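Malonyl CoA-acyl carrier protein transacylase (Clostridium perfringens, PDB 3PTW) probably transfers the malonyl group from malonyl-CoA to acyl carrier protein, the step that supplies malonyl units for fatty acid synthesis. Local coordinates at residues S37-I42 with N105-V110; E46-D51 with Q63-T68; V110-K115 with E208-E213. All blocks are in the same frame, centred on the assembly; numbering follows the deposited sequence.

Contact 1: residues S37-I42 with N105-V110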
loop_
_atom_site.group_PDB
_atom_site.type_symbol
_atom_site.label_atom_id
_atom_site.label_comp_id
_atom_site.label_asym_id
_atom_site.label_seq_id
_atom_site.Cartn_x
_atom_site.Cartn_y
_atom_site.Cartn_z
ATOM N N SER A 37 -0.287 1.070 20.607
ATOM C CA SER A 37 0.689 0.799 21.650
ATOM C C SER A 37 0.231 -0.331 22.561
ATOM O O SER A 37 0.996 -1.261 22.808
ATOM C CB SER A 37 0.972 2.059 22.461
ATOM O OG SER A 37 1.646 2.990 21.650
ATOM N N GLU A 38 -1.008 -0.252 23.050
ATOM C CA GLU A 38 -1.566 -1.311 23.899
ATOM C C GLU A 38 -1.545 -2.660 23.191
ATOM O O GLU A 38 -1.139 -3.654 23.774
ATOM C CB GLU A 38 -2.991 -0.980 24.364
ATOM C CG GLU A 38 -3.076 0.015 25.522
ATOM C CD GLU A 38 -2.429 -0.485 26.822
ATOM O OE1 GLU A 38 -2.321 0.326 27.768
ATOM O OE2 GLU A 38 -2.030 -1.671 26.907
ATOM N N ALA A 39 -1.954 -2.686 21.925
ATOM C CA ALA A 39 -2.027 -3.939 21.190
ATOM C C ALA A 39 -0.642 -4.557 20.938
ATOM O O ALA A 39 -0.485 -5.772 21.035
ATOM C CB ALA A 39 -2.792 -3.756 19.879
ATOM N N LEU A 40 0.346 -3.713 20.638
ATOM C CA LEU A 40 1.684 -4.153 20.232
ATOM C C LEU A 40 2.647 -4.302 21.403
ATOM O O LEU A 40 3.647 -5.003 21.297
ATOM C CB LEU A 40 2.279 -3.176 19.209
ATOM C CG LEU A 40 2.253 -3.478 17.706
ATOM C CD1 LEU A 40 1.212 -4.503 17.350
ATOM C CD2 LEU A 40 2.048 -2.208 16.881
ATOM N N GLY A 41 2.352 -3.623 22.507
ATOM C CA GLY A 41 3.236 -3.621 23.674
ATOM C C GLY A 41 4.508 -2.846 23.392
ATOM O O GLY A 41 5.557 -3.136 23.956
ATOM N N ILE A 42 4.423 -1.880 22.478
ATOM C CA ILE A 42 5.557 -0.998 22.178
ATOM C C ILE A 42 5.072 0.445 22.112
ATOM O O ILE A 42 3.897 0.698 21.856
ATOM C CB ILE A 42 6.300 -1.376 20.863
ATOM C CG1 ILE A 42 6.356 -2.890 20.653
ATOM C CG2 ILE A 42 7.734 -0.835 20.875
ATOM C CD1 ILE A 42 6.850 -3.290 19.263
ATOM N N ASN A 105 -10.309 -6.067 12.399
ATOM C CA ASN A 105 -10.228 -5.159 13.526
ATOM C C ASN A 105 -8.879 -4.421 13.502
ATOM O O ASN A 105 -7.868 -4.973 13.068
ATOM C CB ASN A 105 -10.409 -6.015 14.792
ATOM C CG ASN A 105 -10.032 -5.308 16.046
ATOM O OD1 ASN A 105 -9.023 -5.644 16.667
ATOM N ND2 ASN A 105 -10.846 -4.335 16.458
ATOM N N PHE A 106 -8.871 -3.166 13.937
ATOM C CA PHE A 106 -7.625 -2.390 14.013
ATOM C C PHE A 106 -6.498 -3.069 14.822
ATOM O O PHE A 106 -5.397 -3.259 14.299
ATOM C CB PHE A 106 -7.879 -0.961 14.522
ATOM C CG PHE A 106 -6.610 -0.188 14.794
ATOM C CD1 PHE A 106 -5.764 0.174 13.748
ATOM C CD2 PHE A 106 -6.244 0.142 16.101
ATOM C CE1 PHE A 106 -4.582 0.868 13.994
ATOM C CE2 PHE A 106 -5.073 0.840 16.356
ATOM C CZ PHE A 106 -4.239 1.206 15.298
ATOM N N GLU A 107 -6.768 -3.429 16.080
ATOM C CA GLU A 107 -5.779 -4.119 16.927
ATOM C C GLU A 107 -5.199 -5.380 16.260
ATOM O O GLU A 107 -3.999 -5.622 16.333
ATOM C CB GLU A 107 -6.354 -4.472 18.308
ATOM C CG GLU A 107 -6.494 -3.291 19.264
ATOM C CD GLU A 107 -7.825 -2.559 19.132
ATOM O OE1 GLU A 107 -8.294 -2.017 20.155
ATOM O OE2 GLU A 107 -8.411 -2.523 18.018
ATOM N N ASP A 108 -6.058 -6.164 15.614
ATOM C CA ASP A 108 -5.623 -7.344 14.879
ATOM C C ASP A 108 -4.847 -6.931 13.640
ATOM O O ASP A 108 -3.853 -7.564 13.278
ATOM C CB ASP A 108 -6.821 -8.220 14.501
ATOM C CG ASP A 108 -7.546 -8.769 15.714
ATOM O OD1 ASP A 108 -6.963 -8.781 16.822
ATOM O OD2 ASP A 108 -8.704 -9.190 15.560
ATOM N N GLY A 109 -5.294 -5.850 13.011
ATOM C CA GLY A 109 -4.588 -5.268 11.877
ATOM C C GLY A 109 -3.147 -4.960 12.220
ATOM O O GLY A 109 -2.230 -5.488 11.589
ATOM N N VAL A 110 -2.929 -4.131 13.238
ATOM C CA VAL A 110 -1.558 -3.736 13.558
ATOM C C VAL A 110 -0.672 -4.907 13.940
ATOM O O VAL A 110 0.428 -5.014 13.415
ATOM C CB VAL A 110 -1.442 -2.584 14.584
ATOM C CG1 VAL A 110 -1.664 -1.264 13.900
ATOM C CG2 VAL A 110 -2.380 -2.770 15.778
#
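The side chain of E107 leaves its helix with CG beside the backbone N and anti to its own carbonyl carbon (chi1 -75°). This lays CB and CG against A39. A39 CB sits 3.8 Å from E107 CG. The bend at chi2 turns only the carboxylate, which forms a salt bridge to R35, one turn back on helix 27-40. The aliphatic part and the charge of E107 therefore both engage that helix.

A39 CB also meets V110 CG2 at 4.2 Å. L40 lies beside it and crosses V110 at a slant. Its CD2 touches V110 CB, while CD1 reaches the backbone, 3.9 Å from V110 C. No hydrogen bond joins the two segments. V110 is buried and also packs on I67 and T68 of helix 59-79.

Each segment has its own helix-end feature. N105 is an N-cap: its OD1 accepts from D108 N at 3.2 Å, from above the carbonyl plane. G41 follows helix 27-40 with positive phi. The arrangement is plain helix-to-helix packing in the acyl transferase domain, where the C-terminal end of helix 27-40 meets the first turn of helix 106-122.

Contact 2: residues E46-D51 with Q63-T68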
loop_
_atom_site.group_PDB
_atom_site.type_symbol
_atom_site.label_atom_id
_atom_site.label_comp_id
_atom_site.label_asym_id
_atom_site.label_seq_id
_atom_site.Cartn_x
_atom_site.Cartn_y
_atom_site.Cartn_z
ATOM N N GLU A 46 6.464 7.122 20.197
ATOM C CA GLU A 46 7.905 7.276 20.068
ATOM C C GLU A 46 8.427 6.732 18.735
ATOM O O GLU A 46 9.247 7.381 18.088
ATOM C CB GLU A 46 8.609 6.606 21.252
ATOM C CG GLU A 46 10.087 6.931 21.395
ATOM C CD GLU A 46 10.379 8.394 21.743
ATOM O OE1 GLU A 46 9.429 9.183 21.997
ATOM O OE2 GLU A 46 11.582 8.749 21.754
ATOM N N LEU A 47 7.948 5.561 18.317
ATOM C CA LEU A 47 8.414 4.960 17.064
ATOM C C LEU A 47 8.158 5.894 15.885
ATOM O O LEU A 47 9.041 6.108 15.054
ATOM C CB LEU A 47 7.756 3.587 16.806
ATOM C CG LEU A 47 8.003 2.884 15.455
ATOM C CD1 LEU A 47 9.506 2.653 15.151
ATOM C CD2 LEU A 47 7.239 1.565 15.343
ATOM N N CYS A 48 6.948 6.449 15.827
ATOM C CA CYS A 48 6.525 7.267 14.697
ATOM C C CYS A 48 7.031 8.698 14.760
ATOM O O CYS A 48 7.370 9.279 13.726
ATOM C CB CYS A 48 5.004 7.279 14.589
ATOM S SG CYS A 48 4.365 5.727 13.970
ATOM N N PHE A 49 7.070 9.260 15.968
ATOM C CA PHE A 49 7.341 10.683 16.129
ATOM C C PHE A 49 8.828 10.940 16.274
ATOM O O PHE A 49 9.318 11.962 15.808
ATOM C CB PHE A 49 6.552 11.296 17.307
ATOM C CG PHE A 49 5.065 10.982 17.293
ATOM C CD1 PHE A 49 4.402 10.666 16.097
ATOM C CD2 PHE A 49 4.325 11.014 18.476
ATOM C CE1 PHE A 49 3.041 10.375 16.086
ATOM C CE2 PHE A 49 2.962 10.732 18.475
ATOM C CZ PHE A 49 2.315 10.404 17.282
ATOM N N ASN A 50 9.545 10.004 16.898
ATOM C CA ASN A 50 10.980 10.173 17.132
ATOM C C ASN A 50 11.883 9.147 16.477
ATOM O O ASN A 50 12.952 9.502 15.993
ATOM C CB ASN A 50 11.267 10.228 18.627
ATOM C CG ASN A 50 10.806 11.517 19.243
ATOM O OD1 ASN A 50 11.235 12.589 18.829
ATOM N ND2 ASN A 50 9.914 11.428 20.226
ATOM N N ASP A 51 11.448 7.885 16.476
ATOM C CA ASP A 51 12.261 6.742 16.009
ATOM C C ASP A 51 13.699 6.668 16.577
ATOM O O ASP A 51 14.664 6.557 15.802
ATOM C CB ASP A 51 12.279 6.686 14.477
ATOM C CG ASP A 51 12.892 5.405 13.945
ATOM O OD1 ASP A 51 13.352 5.411 12.776
ATOM O OD2 ASP A 51 12.924 4.403 14.699
ATOM N N GLN A 63 5.620 -1.435 8.892
ATOM C CA GLN A 63 4.262 -1.819 8.533
ATOM C C GLN A 63 3.228 -1.415 9.617
ATOM O O GLN A 63 2.283 -0.691 9.298
ATOM C CB GLN A 63 4.179 -3.296 8.075
ATOM C CG GLN A 63 5.029 -3.608 6.812
ATOM C CD GLN A 63 4.663 -4.916 6.077
ATOM O OE1 GLN A 63 3.698 -5.605 6.407
ATOM N NE2 GLN A 63 5.457 -5.255 5.083
ATOM N N PRO A 64 3.425 -1.815 10.896
ATOM C CA PRO A 64 2.473 -1.335 11.915
ATOM C C PRO A 64 2.595 0.153 12.208
ATOM O O PRO A 64 1.660 0.755 12.751
ATOM C CB PRO A 64 2.846 -2.134 13.161
ATOM C CG PRO A 64 4.310 -2.517 12.950
ATOM C CD PRO A 64 4.389 -2.778 11.462
ATOM N N ALA A 65 3.741 0.742 11.889
ATOM C CA ALA A 65 3.893 2.187 12.028
ATOM C C ALA A 65 2.964 2.920 11.056
ATOM O O ALA A 65 2.195 3.782 11.468
ATOM C CB ALA A 65 5.332 2.595 11.831
ATOM N N ILE A 66 3.020 2.553 9.784
ATOM C CA ILE A 66 2.163 3.157 8.747
ATOM C C ILE A 66 0.678 2.866 8.970
ATOM O O ILE A 66 -0.164 3.765 8.870
ATOM C CB ILE A 66 2.619 2.726 7.330
ATOM C CG1 ILE A 66 3.972 3.369 7.025
ATOM C CG2 ILE A 66 1.562 3.069 6.258
ATOM C CD1 ILE A 66 4.569 2.976 5.721
ATOM N N ILE A 67 0.367 1.619 9.312
ATOM C CA ILE A 67 -1.009 1.200 9.542
ATOM C C ILE A 67 -1.683 2.041 10.633
ATOM O O ILE A 67 -2.843 2.438 10.478
ATOM C CB ILE A 67 -1.087 -0.315 9.862
ATOM C CG1 ILE A 67 -0.756 -1.144 8.610
ATOM C CG2 ILE A 67 -2.458 -0.690 10.438
ATOM C CD1 ILE A 67 -1.644 -0.885 7.400
ATOM N N THR A 68 -0.938 2.303 11.711
ATOM C CA THR A 68 -1.393 3.140 12.821
ATOM C C THR A 68 -1.602 4.578 12.379
ATOM O O THR A 68 -2.590 5.209 12.743
ATOM C CB THR A 68 -0.355 3.157 14.003
ATOM O OG1 THR A 68 -0.108 1.819 14.455
ATOM C CG2 THR A 68 -0.876 3.998 15.169
#
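This is a buried packing contact between two helices of the acyl transferase domain, the short helix 44-49 and the long helix 59-79. The chain between them holds no helix or strand from 51 to 58. A65 faces the short helix and is met by two neighbouring residues, L47 and C48.

L47 has CG anti to its backbone N (chi1 173°). This carries the CD2 branch to A65 CB, 4.1 Å away. C48 uses a different chi1, with SG beside its backbone N and anti to the carbonyl carbon (-74°), and reaches the same methyl. Its SG lies 3.9 Å from A65 CB and 3.8 Å from A65 O. The A65 methyl thus touches both a leucine branch and a sulfur. The small side chain allows a close approach, and the CA atoms of C48 and A65 are 6.3 Å apart.

F33 of helix 27-40 touches both C48 and T68 and so lines the contact. Within helix 59-79, T68 OG1 bonds to P64 O at 2.7 Å, almost head-on to the carbonyl oxygen. P64 O also accepts from T68 N, so two bonds from one residue grip it. T68 OG1 is further bonded to S36 OG of helix 27-40. At the end of the short helix, N50 ND2 donates to E46 OE1, which it meets from above the carboxylate plane, and E46 O accepts from both N50 N and D51 N.

No hydrogen bond or ion pair crosses between the segments. L47, C48 and A65 are all buried, so the join rests on apolar packing at a small residue.

Contact 3: residues V110-K115 with E208-E213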
loop_
_atom_site.group_PDB
_atom_site.type_symbol
_atom_site.label_atom_id
_atom_site.label_comp_id
_atom_site.label_asym_id
_atom_site.label_seq_id
_atom_site.Cartn_x
_atom_site.Cartn_y
_atom_site.Cartn_z
ATOM N N VAL A 110 -2.929 -4.131 13.238
ATOM C CA VAL A 110 -1.558 -3.736 13.558
ATOM C C VAL A 110 -0.672 -4.907 13.940
ATOM O O VAL A 110 0.428 -5.014 13.415
ATOM C CB VAL A 110 -1.442 -2.584 14.584
ATOM C CG1 VAL A 110 -1.664 -1.264 13.900
ATOM C CG2 VAL A 110 -2.380 -2.770 15.778
ATOM N N LYS A 111 -1.167 -5.798 14.809
ATOM C CA LYS A 111 -0.419 -6.994 15.194
ATOM C C LYS A 111 -0.057 -7.851 13.982
ATOM O O LYS A 111 1.068 -8.334 13.881
ATOM C CB LYS A 111 -1.148 -7.840 16.264
ATOM C CG LYS A 111 -1.241 -7.187 17.651
ATOM C CD LYS A 111 -1.231 -8.190 18.829
ATOM C CE LYS A 111 -2.570 -8.878 19.060
ATOM N NZ LYS A 111 -3.710 -8.051 18.550
ATOM N N LEU A 112 -1.006 -8.027 13.067
ATOM C CA LEU A 112 -0.801 -8.875 11.897
ATOM C C LEU A 112 0.287 -8.355 10.947
ATOM O O LEU A 112 1.149 -9.125 10.494
ATOM C CB LEU A 112 -2.119 -9.055 11.132
ATOM C CG LEU A 112 -2.114 -10.036 9.961
ATOM C CD1 LEU A 112 -1.789 -11.449 10.434
ATOM C CD2 LEU A 112 -3.459 -10.003 9.247
ATOM N N VAL A 113 0.259 -7.057 10.649
ATOM C CA VAL A 113 1.205 -6.511 9.670
ATOM C C VAL A 113 2.647 -6.446 10.189
ATOM O O VAL A 113 3.595 -6.457 9.397
ATOM C CB VAL A 113 0.767 -5.154 9.074
ATOM C CG1 VAL A 113 -0.558 -5.306 8.277
ATOM C CG2 VAL A 113 0.693 -4.069 10.156
ATOM N N LYS A 114 2.805 -6.399 11.504
ATOM C CA LYS A 114 4.129 -6.485 12.106
ATOM C C LYS A 114 4.711 -7.863 11.782
ATOM O O LYS A 114 5.860 -7.969 11.356
ATOM C CB LYS A 114 4.055 -6.238 13.617
ATOM C CG LYS A 114 5.374 -6.376 14.357
ATOM C CD LYS A 114 5.192 -6.010 15.839
ATOM C CE LYS A 114 6.343 -6.537 16.692
ATOM N NZ LYS A 114 7.537 -5.669 16.539
ATOM N N LYS A 115 3.895 -8.905 11.956
ATOM C CA LYS A 115 4.312 -10.266 11.646
ATOM C C LYS A 115 4.616 -10.432 10.163
ATOM O O LYS A 115 5.631 -11.012 9.801
ATOM C CB LYS A 115 3.273 -11.291 12.139
ATOM C CG LYS A 115 3.259 -11.432 13.670
ATOM C CD LYS A 115 2.492 -12.665 14.131
ATOM C CE LYS A 115 2.194 -12.654 15.642
ATOM N NZ LYS A 115 1.202 -11.572 16.055
ATOM N N GLU A 208 3.223 -18.556 3.256
ATOM C CA GLU A 208 2.868 -19.668 4.163
ATOM C C GLU A 208 2.810 -19.247 5.644
ATOM O O GLU A 208 1.887 -19.637 6.371
ATOM C CB GLU A 208 3.835 -20.854 3.978
ATOM C CG GLU A 208 3.900 -21.369 2.541
ATOM C CD GLU A 208 4.884 -22.522 2.347
ATOM O OE1 GLU A 208 5.516 -22.956 3.334
ATOM O OE2 GLU A 208 5.021 -22.999 1.194
ATOM N N LYS A 209 3.780 -18.450 6.085
ATOM C CA LYS A 209 3.793 -17.977 7.480
ATOM C C LYS A 209 2.667 -16.990 7.757
ATOM O O LYS A 209 2.078 -17.001 8.830
ATOM C CB LYS A 209 5.136 -17.346 7.841
ATOM C CG LYS A 209 6.240 -18.354 8.137
ATOM C CD LYS A 209 7.529 -17.610 8.492
ATOM C CE LYS A 209 8.763 -18.482 8.321
ATOM N NZ LYS A 209 9.270 -18.996 9.615
ATOM N N LEU A 210 2.370 -16.152 6.773
ATOM C CA LEU A 210 1.297 -15.176 6.884
ATOM C C LEU A 210 -0.067 -15.879 6.904
ATOM O O LEU A 210 -0.941 -15.528 7.714
ATOM C CB LEU A 210 1.391 -14.160 5.747
ATOM C CG LEU A 210 0.324 -13.075 5.640
ATOM C CD1 LEU A 210 0.295 -12.209 6.908
ATOM C CD2 LEU A 210 0.568 -12.238 4.373
ATOM N N GLU A 211 -0.223 -16.885 6.043
ATOM C CA GLU A 211 -1.424 -17.736 6.025
ATOM C C GLU A 211 -1.723 -18.308 7.417
ATOM O O GLU A 211 -2.848 -18.204 7.914
ATOM C CB GLU A 211 -1.269 -18.873 5.012
ATOM C CG GLU A 211 -2.400 -19.893 5.008
ATOM C CD GLU A 211 -2.277 -20.911 3.878
ATOM O OE1 GLU A 211 -1.150 -21.322 3.554
ATOM O OE2 GLU A 211 -3.316 -21.304 3.303
ATOM N N ASP A 212 -0.713 -18.905 8.040
ATOM C CA ASP A 212 -0.875 -19.484 9.391
ATOM C C ASP A 212 -1.345 -18.443 10.397
ATOM O O ASP A 212 -2.239 -18.708 11.200
ATOM C CB ASP A 212 0.411 -20.181 9.852
ATOM C CG ASP A 212 0.658 -21.481 9.108
ATOM O OD1 ASP A 212 1.826 -21.931 9.042
ATOM O OD2 ASP A 212 -0.323 -22.056 8.573
ATOM N N GLU A 213 -0.755 -17.257 10.337
ATOM C CA GLU A 213 -1.171 -16.127 11.184
ATOM C C GLU A 213 -2.593 -15.639 10.886
ATOM O O GLU A 213 -3.402 -15.463 11.800
ATOM C CB GLU A 213 -0.185 -14.960 11.029
ATOM C CG GLU A 213 1.192 -15.227 11.629
ATOM C CD GLU A 213 1.124 -15.738 13.063
ATOM O OE1 GLU A 213 0.370 -15.158 13.883
ATOM O OE2 GLU A 213 1.827 -16.733 13.347
#
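Apolar contacts between L112 and its partners L210 and E213 form the inner side of this interface. L112 and L210 cross at about a right angle and meet through their CD1 atoms at 4.2 Å. Both have CG anti to the backbone N (chi1 -174° in L112), which swings the branches into the space between the helices. L112 CD1 also lies 3.9 Å from E213 CB, where the two side chains run past each other in opposite directions. Y95 of helix 93-100 packs on both leucines.

The second group involves charged side chains. K115 meets E213 through its methylenes and not its amine, while E213 uses chiefly its carboxylate. The two side chains also cross at about a right angle. The CD methylene of K115 rests 3.3 Å from E213 OE1, and E213 CG lies against the same methylene. E213 bends at chi2 (-50°), which turns its carboxylate over the lysine chain. The K115 chain bends at chi4, and its NZ stays 4.3 Å from E213 OE1. That is too far for a salt bridge, although the opposite charges should still attract. Both residues are partly exposed, so water probably weakens this attraction.

No hydrogen bond joins the segments. The two helical segments run antiparallel at 160°, with their axes 10.4 Å apart at closest approach. L112 lies across from E213, and K115 from L210. This is antiparallel helix packing within the acyl transferase domain, joining helix 106-122 to helix 204-214 with leucines inside and a lysine–glutamate pair at the margin.

Overall arrangement
Helix 106-122 ties contact 1 to contact 3. Its first turn meets helix 27-40, and the next turns meet helix 204-214. V110 lies in the ranges of both contacts but touches across only in contact 1. Contact 2 does not use this helix, but its long helix 59-79 also packs on it, through I67 and V113. Contact 2 is nested in the chain loop closed by contact 1, and P64 touches L40. All touching residues of contact 2 are buried and its chemistry is apolar. Contacts 1 and 3 are only partly buried. Each combines aliphatic packing with a glutamate, ion-paired in contact 1 but only near a lysine in contact 3.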